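Local coordinates for aminopeptidase N (Francisella tularensis subsp. tularensis, PDB 5DLL), which cleaves single amino acids from the N-termini of peptides with the help of zinc and probably serves in the breakdown of intracellular peptides, at residues R674-N686 against N706-K719. Numbering follows the deposited sequence.
Sequences RKLKGVCLSYLMN and NMTDQQTAFTELLK
Lys-677 reaches across from helix 668-685 to Asp-709 in the first turn of helix 707-717, and its NZ stands 3.2 Å from OD1 of that carboxylate in a salt bridge. NZ is shared about evenly between the two oxygens, through weak hydrogen bonds. The long lysine suits the span: CG lies anti to the backbone N (chi1 171°) and a bend at chi3 turns the amine onto the acid. Asn-706, the N-cap, accepts from Asp-709 N at OD1 (2.8 Å) and returns a weak bond from ND2 to OD2, so it contacts both backbone and side chain of Asp-709. The Arg-674 and Asp-709 side chains cross at about a right angle, the arginine's aliphatic CD against OD1, while NE goes on to a salt bridge with Asp-297.

Close packing fills the middle. Gly-678, lacking a side chain, lets Thr-712 CG2 come to 3.7 Å from its CA; OG1 of this threonine bonds back to Thr-708 O. Glu-716 is the knob in a hole formed by Gly-678, Leu-681, Ser-682 and Met-685. Its aliphatic CB and CG suit Leu-681, CG resting 3.8 Å from CD2, and its folded chain (chi2 -63°) lays the carboxylate beside CA and CB of Ser-682, small enough to leave it room. Flexible Met-685 bends over the Glu-716 backbone and brings CE 4.4 Å from Leu-717 CD1; nearer its own backbone, its CB meets Lys-719 CB.

The axes of 674-685 and 707-717 run nearly parallel, 13° apart, and approach to 9.9 Å. Helix 691-703, between them in sequence, carries the chain back and packs against both, a layering characteristic of the ARM-repeat-like, all-helical C-terminal domain of M1 aminopeptidases.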
# COMPACT_ATOMS: atom_id res chain seq x y z
N ARG A 674 -6.29 -6.72 -22.78
CA ARG A 674 -6.95 -7.79 -22.03
C ARG A 674 -8.02 -7.32 -21.05
O ARG A 674 -8.96 -8.06 -20.76
CB ARG A 674 -5.92 -8.63 -21.26
CG ARG A 674 -5.31 -9.77 -22.05
CD ARG A 674 -4.48 -10.68 -21.15
NE ARG A 674 -3.26 -10.02 -20.70
CZ ARG A 674 -2.12 -9.97 -21.38
NH1 ARG A 674 -2.00 -10.56 -22.57
NH2 ARG A 674 -1.07 -9.34 -20.87
N LYS A 675 -7.87 -6.12 -20.52
CA LYS A 675 -8.87 -5.63 -19.56
C LYS A 675 -10.03 -4.92 -20.24
O LYS A 675 -11.17 -5.06 -19.80
CB LYS A 675 -8.24 -4.80 -18.44
CG LYS A 675 -7.44 -3.58 -18.86
CD LYS A 675 -6.87 -2.89 -17.63
CE LYS A 675 -5.82 -3.74 -16.92
NZ LYS A 675 -5.14 -3.01 -15.82
N LEU A 676 -9.77 -4.17 -21.31
CA LEU A 676 -10.86 -3.63 -22.12
C LEU A 676 -11.67 -4.78 -22.73
O LEU A 676 -12.90 -4.72 -22.79
CB LEU A 676 -10.36 -2.72 -23.24
CG LEU A 676 -11.48 -2.07 -24.07
CD1 LEU A 676 -12.33 -1.16 -23.19
CD2 LEU A 676 -10.95 -1.31 -25.27
N LYS A 677 -10.96 -5.82 -23.18
CA LYS A 677 -11.60 -7.05 -23.62
C LYS A 677 -12.55 -7.60 -22.55
O LYS A 677 -13.67 -8.01 -22.86
CB LYS A 677 -10.54 -8.10 -23.98
CG LYS A 677 -11.11 -9.48 -24.25
CD LYS A 677 -10.10 -10.42 -24.87
CE LYS A 677 -8.91 -10.67 -23.96
NZ LYS A 677 -8.20 -11.91 -24.35
N GLY A 678 -12.09 -7.61 -21.30
CA GLY A 678 -12.89 -8.07 -20.17
C GLY A 678 -14.09 -7.19 -19.87
O GLY A 678 -15.17 -7.70 -19.57
N VAL A 679 -13.90 -5.88 -19.93
CA VAL A 679 -15.00 -4.93 -19.73
C VAL A 679 -16.08 -5.15 -20.78
O VAL A 679 -17.27 -5.18 -20.46
CB VAL A 679 -14.52 -3.46 -19.80
CG1 VAL A 679 -15.71 -2.50 -19.81
CG2 VAL A 679 -13.61 -3.16 -18.62
N CYS A 680 -15.66 -5.31 -22.04
CA CYS A 680 -16.58 -5.62 -23.13
C CYS A 680 -17.39 -6.87 -22.82
O CYS A 680 -18.62 -6.87 -22.94
CB CYS A 680 -15.82 -5.81 -24.44
SG CYS A 680 -15.11 -4.29 -25.11
N LEU A 681 -16.70 -7.94 -22.42
CA LEU A 681 -17.35 -9.23 -22.15
C LEU A 681 -18.35 -9.19 -20.99
O LEU A 681 -19.30 -9.97 -20.98
CB LEU A 681 -16.29 -10.31 -21.90
CG LEU A 681 -16.80 -11.75 -21.70
CD1 LEU A 681 -17.64 -12.21 -22.88
CD2 LEU A 681 -15.63 -12.70 -21.47
N SER A 682 -18.14 -8.29 -20.02
CA SER A 682 -19.08 -8.14 -18.90
C SER A 682 -20.38 -7.50 -19.37
O SER A 682 -21.45 -7.87 -18.91
CB SER A 682 -18.46 -7.35 -17.73
OG SER A 682 -18.65 -5.95 -17.86
N TYR A 683 -20.27 -6.53 -20.28
CA TYR A 683 -21.46 -5.90 -20.85
C TYR A 683 -22.24 -6.84 -21.78
O TYR A 683 -23.45 -6.70 -21.92
CB TYR A 683 -21.09 -4.63 -21.60
CG TYR A 683 -20.93 -3.43 -20.71
CD1 TYR A 683 -22.04 -2.71 -20.28
CD2 TYR A 683 -19.67 -3.01 -20.29
CE1 TYR A 683 -21.90 -1.60 -19.45
CE2 TYR A 683 -19.52 -1.90 -19.47
CZ TYR A 683 -20.63 -1.20 -19.06
OH TYR A 683 -20.49 -0.11 -18.24
N LEU A 684 -21.55 -7.80 -22.40
CA LEU A 684 -22.23 -8.81 -23.21
C LEU A 684 -23.06 -9.78 -22.35
O LEU A 684 -24.05 -10.35 -22.83
CB LEU A 684 -21.21 -9.58 -24.06
CG LEU A 684 -20.46 -8.75 -25.13
CD1 LEU A 684 -19.36 -9.59 -25.78
CD2 LEU A 684 -21.40 -8.18 -26.18
N MET A 685 -22.65 -9.96 -21.09
CA MET A 685 -23.38 -10.82 -20.14
C MET A 685 -24.50 -10.07 -19.42
O MET A 685 -25.53 -10.66 -19.09
CB MET A 685 -22.42 -11.40 -19.11
CG MET A 685 -21.44 -12.40 -19.69
SD MET A 685 -22.24 -13.92 -20.25
CE MET A 685 -20.81 -14.99 -20.32
N ASN A 686 -24.31 -8.78 -19.17
CA ASN A 686 -25.37 -7.94 -18.63
C ASN A 686 -26.43 -7.54 -19.67
O ASN A 686 -27.33 -6.75 -19.37
CB ASN A 686 -24.77 -6.70 -17.97
CG ASN A 686 -23.94 -7.04 -16.75
OD1 ASN A 686 -22.72 -6.84 -16.75
ND2 ASN A 686 -24.59 -7.56 -15.72
N ASN A 706 -3.32 -18.03 -20.37
CA ASN A 706 -2.85 -17.36 -19.16
C ASN A 706 -3.97 -17.27 -18.13
O ASN A 706 -5.14 -17.53 -18.45
CB ASN A 706 -2.33 -15.96 -19.50
CG ASN A 706 -3.44 -15.02 -19.95
OD1 ASN A 706 -4.19 -14.49 -19.13
ND2 ASN A 706 -3.53 -14.79 -21.25
N MET A 707 -3.64 -16.89 -16.90
CA MET A 707 -4.64 -16.80 -15.84
C MET A 707 -5.55 -15.58 -15.98
O MET A 707 -6.74 -15.66 -15.66
CB MET A 707 -3.99 -16.81 -14.45
CG MET A 707 -4.99 -17.01 -13.31
SD MET A 707 -5.97 -18.53 -13.42
CE MET A 707 -4.70 -19.79 -13.36
N THR A 708 -5.01 -14.45 -16.44
CA THR A 708 -5.80 -13.23 -16.57
C THR A 708 -7.06 -13.45 -17.41
O THR A 708 -8.15 -13.04 -17.02
CB THR A 708 -4.98 -12.08 -17.19
OG1 THR A 708 -3.62 -12.15 -16.73
CG2 THR A 708 -5.59 -10.74 -16.82
N ASP A 709 -6.89 -14.11 -18.55
CA ASP A 709 -8.01 -14.43 -19.44
C ASP A 709 -8.92 -15.52 -18.88
O ASP A 709 -10.14 -15.48 -19.05
CB ASP A 709 -7.50 -14.87 -20.83
CG ASP A 709 -7.06 -13.70 -21.70
OD1 ASP A 709 -7.36 -12.54 -21.38
OD2 ASP A 709 -6.40 -13.97 -22.74
N GLN A 710 -8.33 -16.51 -18.21
CA GLN A 710 -9.12 -17.58 -17.61
C GLN A 710 -9.92 -17.08 -16.40
O GLN A 710 -11.05 -17.51 -16.19
CB GLN A 710 -8.22 -18.75 -17.22
CG GLN A 710 -8.99 -20.04 -16.95
CD GLN A 710 -8.13 -21.28 -17.07
OE1 GLN A 710 -6.94 -21.21 -17.39
NE2 GLN A 710 -8.72 -22.44 -16.81
N GLN A 711 -9.33 -16.18 -15.63
CA GLN A 711 -10.03 -15.49 -14.55
C GLN A 711 -11.21 -14.69 -15.11
O GLN A 711 -12.32 -14.75 -14.56
CB GLN A 711 -9.06 -14.59 -13.76
CG GLN A 711 -9.69 -13.51 -12.88
CD GLN A 711 -9.98 -12.21 -13.63
OE1 GLN A 711 -9.14 -11.70 -14.38
NE2 GLN A 711 -11.18 -11.66 -13.42
N THR A 712 -10.97 -13.96 -16.19
CA THR A 712 -12.02 -13.16 -16.83
C THR A 712 -13.12 -14.06 -17.39
O THR A 712 -14.30 -13.80 -17.19
CB THR A 712 -11.45 -12.29 -17.96
OG1 THR A 712 -10.35 -11.52 -17.46
CG2 THR A 712 -12.51 -11.34 -18.51
N ALA A 713 -12.72 -15.12 -18.09
CA ALA A 713 -13.67 -16.07 -18.67
C ALA A 713 -14.54 -16.70 -17.59
O ALA A 713 -15.77 -16.76 -17.73
CB ALA A 713 -12.93 -17.14 -19.44
N PHE A 714 -13.91 -17.17 -16.51
CA PHE A 714 -14.63 -17.77 -15.38
C PHE A 714 -15.60 -16.79 -14.74
O PHE A 714 -16.78 -17.10 -14.58
CB PHE A 714 -13.63 -18.30 -14.34
CG PHE A 714 -14.25 -19.05 -13.18
CD1 PHE A 714 -15.31 -19.93 -13.38
CD2 PHE A 714 -13.75 -18.90 -11.90
CE1 PHE A 714 -15.87 -20.63 -12.31
CE2 PHE A 714 -14.30 -19.59 -10.83
CZ PHE A 714 -15.37 -20.46 -11.03
N THR A 715 -15.11 -15.60 -14.40
CA THR A 715 -15.93 -14.56 -13.77
C THR A 715 -17.21 -14.27 -14.56
O THR A 715 -18.29 -14.14 -13.98
CB THR A 715 -15.15 -13.24 -13.61
OG1 THR A 715 -13.91 -13.48 -12.93
CG2 THR A 715 -15.97 -12.20 -12.83
N GLU A 716 -17.09 -14.17 -15.88
CA GLU A 716 -18.23 -13.82 -16.74
C GLU A 716 -19.14 -15.02 -16.98
O GLU A 716 -20.35 -14.86 -17.14
CB GLU A 716 -17.74 -13.25 -18.07
CG GLU A 716 -16.77 -12.07 -17.95
CD GLU A 716 -17.36 -10.84 -17.29
OE1 GLU A 716 -18.60 -10.78 -17.09
OE2 GLU A 716 -16.58 -9.91 -16.98
N LEU A 717 -18.56 -16.22 -16.98
CA LEU A 717 -19.33 -17.45 -17.07
C LEU A 717 -20.22 -17.64 -15.83
O LEU A 717 -21.25 -18.32 -15.90
CB LEU A 717 -18.39 -18.66 -17.25
CG LEU A 717 -18.64 -19.68 -18.37
CD1 LEU A 717 -19.12 -19.03 -19.66
CD2 LEU A 717 -17.36 -20.47 -18.63
N LEU A 718 -19.83 -17.04 -14.71
CA LEU A 718 -20.63 -17.07 -13.47
C LEU A 718 -21.81 -16.09 -13.47
O LEU A 718 -22.70 -16.20 -12.62
CB LEU A 718 -19.76 -16.79 -12.24
CG LEU A 718 -18.66 -17.79 -11.88
CD1 LEU A 718 -17.82 -17.24 -10.73
CD2 LEU A 718 -19.25 -19.15 -11.53
N LYS A 719 -21.80 -15.12 -14.39
CA LYS A 719 -22.94 -14.21 -14.57
C LYS A 719 -24.06 -14.85 -15.40
O LYS A 719 -25.15 -14.27 -15.51
CB LYS A 719 -22.50 -12.90 -15.23
CG LYS A 719 -21.57 -12.05 -14.37
CD LYS A 719 -21.42 -10.65 -14.94
CE LYS A 719 -20.61 -9.75 -14.02
NZ LYS A 719 -20.71 -8.32 -14.42